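Local coordinates for RNA-dependent RNA Polymerase (Bombyx mori cytoplasmic polyhedrosis virus, PDB 6TZ0), which synthesises viral RNA from RNA templates, making plus strands in fully conservative transcription and complementary minus strands during genome replication, at residues 650-655 with 680-685; 657-662 with 697-702. One frame throughout, in Å; residues are numbered along the deposited sequence.

Interaction 1: residues 650-655 with 680-685; sequences VLLQGL and DDIMEI
Leu652 and Ile682 start their side chains toward each other, with CG of Leu652 (chi1 -72°) and CG1 of Ile682 (chi1 -51°) each beside its own backbone N and anti to its carbonyl carbon. The contact belongs to the palm of the polymerase. Here the helix 644-665 packs against the sheet that carries motif C, the hairpin of strands 672-677 and 682-687 with the aspartate pair Asp680 and Asp681 at its turn. The two side chains cross at about a right angle, and the touching is done by one methyl of the leucine, CD1, laid against both CG1 and CD1 of the isoleucine. The backbones stay well apart, with 7.8 Å between CA of Leu652 and CA of Ile682. Around this pair, Leu652 also rests on Ile677 of the neighbouring strand, and Ile682 on Ile546 of strand 541-548, so the methyls are part of a larger apolar layer against the sheet. Asp680 and Asp681 start their side chains away from the helix; both bind magnesium in another structure of this protein, and Asp547 of the same site lies near Asp680. The helix thus reaches the metal-binding turn through one methyl, which also comes near the backbone of Asp680. The CD1 methyl of Leu652 lies 3.7 Å from Ile682 CD1 and 4.0 Å from Asp680 N.

Interaction 2: residues 657-662 with 697-702; sequences RGNELK and AVSNAS
Two helices of the polymerase palm, 644-665 and 690-705, come together here beside the strands of the catalytic sheet, and the contact centres on an asparagine pair with Ser699 beside it. Asn659 reaches across with its amide, CG anti to the backbone N (chi1 -164°), while Asn700 does not start toward the other helix but brings its end nearer. ND2 of Asn659 donates to OD1 of Asn700 at 3.0 Å. The bond is bent, with an N-H...O angle of 141°, and the donor comes from above the carbonyl plane of Asn700 instead of along a lone pair, consistent with amide planes 74° apart. The same ND2 lies 3.2 Å from the backbone O of Ser699, and Ser699 OG is 3.6 Å from it, although that hydroxyl bonds to His696 O in its own helix. Ser699 O also accepts a bond from Ser702 OG, 2.8 Å away, one turn on. On the flank of helix 644-665, Arg657 NH1 forms a salt bridge to Glu660 OE1 at 2.9 Å, next to strand 672-677. Asn700 in turn packs on Phe686 of strand 682-687. The helices are therefore joined at a buried spot by neutral amide groups, and the bent bond from Asn659 to Asn700 implies a directional but probably modest link, in which one amide hydrogen of Asn659 is satisfied by Asn700.

Overall arrangement
From the N terminus, helix 644-665 supplies the first segment of both contacts: 650-655 for interaction 1, then 657-662 for interaction 2. The chain next runs through strand 672-677, turns at the aspartates and enters strand 682-687, where interaction 1 closes a loop with 24 residues between its segments. Helix 690-705 follows, and interaction 2 closes a second loop with 34 between. The segments alternate, so the two loops cross. One helix thus spans the strand and the helix that succeed each other, tying both into the catalytic part of the fold. The contact centres are 11 Å apart, and they meet in a packing contact where Glu684 OE1 lies 3.7 Å from Asn700 ND2.

Interaction 1: residues 650-655 with 680-685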
loop_
_atom_site.group_PDB
_atom_site.type_symbol
_atom_site.label_atom_id
_atom_site.label_comp_id
_atom_site.label_asym_id
_atom_site.label_seq_id
_atom_site.Cartn_x
_atom_site.Cartn_y
_atom_site.Cartn_z
ATOM N N VAL A 650 1.204 -5.044 -15.203
ATOM C CA VAL A 650 1.292 -4.689 -16.616
ATOM C C VAL A 650 2.633 -5.106 -17.200
ATOM O O VAL A 650 2.687 -5.703 -18.282
ATOM C CB VAL A 650 1.026 -3.183 -16.797
ATOM C CG1 VAL A 650 1.441 -2.716 -18.166
ATOM C CG2 VAL A 650 -0.447 -2.891 -16.626
ATOM N N LEU A 651 3.724 -4.857 -16.470
ATOM C CA LEU A 651 5.055 -5.171 -16.978
ATOM C C LEU A 651 5.268 -6.672 -17.125
ATOM O O LEU A 651 5.835 -7.126 -18.128
ATOM C CB LEU A 651 6.106 -4.550 -16.056
ATOM C CG LEU A 651 7.593 -4.594 -16.412
ATOM C CD1 LEU A 651 8.222 -3.319 -15.956
ATOM C CD2 LEU A 651 8.297 -5.729 -15.717
ATOM N N LEU A 652 4.803 -7.466 -16.157
ATOM C CA LEU A 652 5.024 -8.903 -16.245
ATOM C C LEU A 652 4.143 -9.543 -17.306
ATOM O O LEU A 652 4.604 -10.434 -18.039
ATOM C CB LEU A 652 4.798 -9.545 -14.881
ATOM C CG LEU A 652 5.886 -9.242 -13.855
ATOM C CD1 LEU A 652 5.449 -9.708 -12.484
ATOM C CD2 LEU A 652 7.183 -9.895 -14.271
ATOM N N GLN A 653 2.886 -9.090 -17.435
ATOM C CA GLN A 653 2.044 -9.655 -18.483
ATOM C C GLN A 653 2.527 -9.228 -19.860
ATOM O O GLN A 653 2.437 -10.013 -20.811
ATOM C CB GLN A 653 0.575 -9.284 -18.261
ATOM C CG GLN A 653 0.149 -7.890 -18.640
ATOM C CD GLN A 653 -1.256 -7.593 -18.205
ATOM O OE1 GLN A 653 -1.876 -8.373 -17.497
ATOM N NE2 GLN A 653 -1.787 -6.475 -18.664
ATOM N N GLY A 654 3.134 -8.042 -19.959
ATOM C CA GLY A 654 3.690 -7.611 -21.222
ATOM C C GLY A 654 4.900 -8.422 -21.627
ATOM O O GLY A 654 5.002 -8.841 -22.778
ATOM N N LEU A 655 5.809 -8.687 -20.678
ATOM C CA LEU A 655 6.984 -9.503 -20.983
ATOM C C LEU A 655 6.603 -10.924 -21.379
ATOM O O LEU A 655 7.138 -11.459 -22.355
ATOM C CB LEU A 655 7.949 -9.540 -19.800
ATOM C CG LEU A 655 8.736 -8.301 -19.389
ATOM C CD1 LEU A 655 9.534 -8.618 -18.147
ATOM C CD2 LEU A 655 9.647 -7.834 -20.491
ATOM N N ASP A 680 4.444 -9.352 -8.599
ATOM C CA ASP A 680 5.480 -10.205 -8.009
ATOM C C ASP A 680 5.053 -11.678 -7.924
ATOM O O ASP A 680 5.880 -12.530 -7.586
ATOM C CB ASP A 680 5.931 -9.707 -6.622
ATOM C CG ASP A 680 7.344 -10.133 -6.270
ATOM O OD1 ASP A 680 8.029 -10.699 -7.140
ATOM O OD2 ASP A 680 7.762 -9.912 -5.116
ATOM N N ASP A 681 3.807 -12.016 -8.260
ATOM C CA ASP A 681 3.319 -13.391 -8.310
ATOM C C ASP A 681 2.905 -13.711 -9.734
ATOM O O ASP A 681 1.887 -13.206 -10.211
ATOM C CB ASP A 681 2.139 -13.612 -7.368
ATOM C CG ASP A 681 2.560 -13.833 -5.945
ATOM O OD1 ASP A 681 3.652 -14.396 -5.726
ATOM O OD2 ASP A 681 1.793 -13.453 -5.038
ATOM N N ILE A 682 3.670 -14.565 -10.399
ATOM C CA ILE A 682 3.351 -15.036 -11.739
ATOM C C ILE A 682 2.976 -16.505 -11.615
ATOM O O ILE A 682 3.594 -17.245 -10.844
ATOM C CB ILE A 682 4.531 -14.850 -12.718
ATOM C CG1 ILE A 682 5.086 -13.430 -12.682
ATOM C CG2 ILE A 682 4.126 -15.159 -14.148
ATOM C CD1 ILE A 682 6.349 -13.285 -11.854
ATOM N N MET A 683 1.951 -16.924 -12.351
ATOM C CA MET A 683 1.537 -18.325 -12.391
ATOM C C MET A 683 1.367 -18.743 -13.847
ATOM O O MET A 683 0.359 -18.413 -14.467
ATOM C CB MET A 683 0.248 -18.529 -11.617
ATOM C CG MET A 683 -0.190 -19.960 -11.565
ATOM S SD MET A 683 -1.733 -20.190 -10.689
ATOM C CE MET A 683 -2.894 -19.580 -11.893
ATOM N N GLU A 684 2.325 -19.486 -14.381
ATOM C CA GLU A 684 2.307 -19.910 -15.773
ATOM C C GLU A 684 1.888 -21.367 -15.882
ATOM O O GLU A 684 2.354 -22.218 -15.123
ATOM C CB GLU A 684 3.682 -19.722 -16.407
ATOM C CG GLU A 684 4.098 -18.281 -16.515
ATOM C CD GLU A 684 5.506 -18.132 -17.022
ATOM O OE1 GLU A 684 6.214 -19.154 -17.119
ATOM O OE2 GLU A 684 5.914 -16.996 -17.330
ATOM N N ILE A 685 1.010 -21.653 -16.837
ATOM C CA ILE A 685 0.553 -23.009 -17.114
ATOM C C ILE A 685 0.815 -23.307 -18.583
ATOM O O ILE A 685 0.278 -22.628 -19.466
ATOM C CB ILE A 685 -0.933 -23.191 -16.772
ATOM C CG1 ILE A 685 -1.168 -22.967 -15.281
ATOM C CG2 ILE A 685 -1.379 -24.580 -17.115
ATOM C CD1 ILE A 685 -2.609 -22.829 -14.912
#

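Interaction 2: residues 657-662 with 697-702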
loop_
_atom_site.group_PDB
_atom_site.type_symbol
_atom_site.label_atom_id
_atom_site.label_comp_id
_atom_site.label_asym_id
_atom_site.label_seq_id
_atom_site.Cartn_x
_atom_site.Cartn_y
_atom_site.Cartn_z
ATOM N N ARG A 657 3.512 -12.216 -22.509
ATOM C CA ARG A 657 2.749 -12.326 -23.746
ATOM C C ARG A 657 3.537 -11.826 -24.956
ATOM O O ARG A 657 3.376 -12.357 -26.066
ATOM C CB ARG A 657 1.437 -11.577 -23.595
ATOM C CG ARG A 657 0.480 -12.185 -22.598
ATOM C CD ARG A 657 -0.076 -13.482 -23.135
ATOM N NE ARG A 657 -1.128 -14.019 -22.283
ATOM C CZ ARG A 657 -1.749 -15.170 -22.506
ATOM N NH1 ARG A 657 -1.414 -15.904 -23.551
ATOM N NH2 ARG A 657 -2.695 -15.588 -21.683
ATOM N N GLY A 658 4.426 -10.851 -24.767
ATOM C CA GLY A 658 5.297 -10.454 -25.848
ATOM C C GLY A 658 6.357 -11.480 -26.159
ATOM O O GLY A 658 6.814 -11.566 -27.297
ATOM N N ASN A 659 6.770 -12.272 -25.167
ATOM C CA ASN A 659 7.660 -13.382 -25.476
ATOM C C ASN A 659 6.937 -14.450 -26.278
ATOM O O ASN A 659 7.548 -15.102 -27.127
ATOM C CB ASN A 659 8.223 -13.995 -24.201
ATOM C CG ASN A 659 9.427 -14.862 -24.463
ATOM O OD1 ASN A 659 9.970 -14.874 -25.562
ATOM N ND2 ASN A 659 9.821 -15.634 -23.469
ATOM N N GLU A 660 5.643 -14.637 -26.014
ATOM C CA GLU A 660 4.834 -15.539 -26.834
ATOM C C GLU A 660 4.781 -15.070 -28.289
ATOM O O GLU A 660 5.000 -15.861 -29.219
ATOM C CB GLU A 660 3.432 -15.649 -26.232
ATOM C CG GLU A 660 2.513 -16.640 -26.895
ATOM C CD GLU A 660 1.199 -16.796 -26.157
ATOM O OE1 GLU A 660 0.996 -16.085 -25.156
ATOM O OE2 GLU A 660 0.375 -17.639 -26.566
ATOM N N LEU A 661 4.547 -13.768 -28.497
ATOM C CA LEU A 661 4.548 -13.207 -29.851
ATOM C C LEU A 661 5.927 -13.278 -30.506
ATOM O O LEU A 661 6.037 -13.506 -31.717
ATOM C CB LEU A 661 4.076 -11.759 -29.826
ATOM C CG LEU A 661 2.652 -11.463 -29.393
ATOM C CD1 LEU A 661 2.424 -9.969 -29.376
ATOM C CD2 LEU A 661 1.677 -12.155 -30.313
ATOM N N LYS A 662 6.989 -13.077 -29.724
ATOM C CA LYS A 662 8.349 -13.113 -30.250
ATOM C C LYS A 662 8.753 -14.517 -30.669
ATOM O O LYS A 662 9.411 -14.692 -31.703
ATOM C CB LYS A 662 9.306 -12.573 -29.190
ATOM C CG LYS A 662 10.761 -12.507 -29.583
ATOM C CD LYS A 662 10.988 -11.461 -30.645
ATOM C CE LYS A 662 12.466 -11.184 -30.831
ATOM N NZ LYS A 662 13.221 -12.351 -31.347
ATOM N N ALA A 697 9.242 -22.479 -21.177
ATOM C CA ALA A 697 9.473 -22.016 -19.811
ATOM C C ALA A 697 10.883 -21.464 -19.635
ATOM O O ALA A 697 11.074 -20.453 -18.946
ATOM C CB ALA A 697 9.209 -23.154 -18.828
ATOM N N VAL A 698 11.877 -22.093 -20.268
ATOM C CA VAL A 698 13.241 -21.575 -20.219
ATOM C C VAL A 698 13.339 -20.238 -20.947
ATOM O O VAL A 698 14.052 -19.328 -20.500
ATOM C CB VAL A 698 14.215 -22.636 -20.770
ATOM C CG1 VAL A 698 15.589 -22.070 -21.044
ATOM C CG2 VAL A 698 14.362 -23.744 -19.761
ATOM N N SER A 699 12.575 -20.063 -22.031
ATOM C CA SER A 699 12.602 -18.786 -22.739
ATOM C C SER A 699 11.955 -17.670 -21.921
ATOM O O SER A 699 12.436 -16.531 -21.934
ATOM C CB SER A 699 11.916 -18.922 -24.093
ATOM O OG SER A 699 10.535 -19.165 -23.929
ATOM N N ASN A 700 10.877 -17.982 -21.189
ATOM C CA ASN A 700 10.282 -16.988 -20.294
ATOM C C ASN A 700 11.216 -16.626 -19.147
ATOM O O ASN A 700 11.309 -15.452 -18.760
ATOM C CB ASN A 700 8.959 -17.489 -19.730
ATOM C CG ASN A 700 7.844 -17.418 -20.727
ATOM O OD1 ASN A 700 7.771 -16.491 -21.528
ATOM N ND2 ASN A 700 6.935 -18.373 -20.658
ATOM N N ALA A 701 11.926 -17.614 -18.598
ATOM C CA ALA A 701 12.885 -17.333 -17.535
ATOM C C ALA A 701 14.036 -16.470 -18.035
ATOM O O ALA A 701 14.459 -15.530 -17.351
ATOM C CB ALA A 701 13.413 -18.640 -16.952
ATOM N N SER A 702 14.528 -16.751 -19.242
ATOM C CA SER A 702 15.623 -15.959 -19.786
ATOM C C SER A 702 15.179 -14.548 -20.134
ATOM O O SER A 702 15.963 -13.605 -19.996
ATOM C CB SER A 702 16.206 -16.641 -21.017
ATOM O OG SER A 702 15.274 -16.633 -22.078
#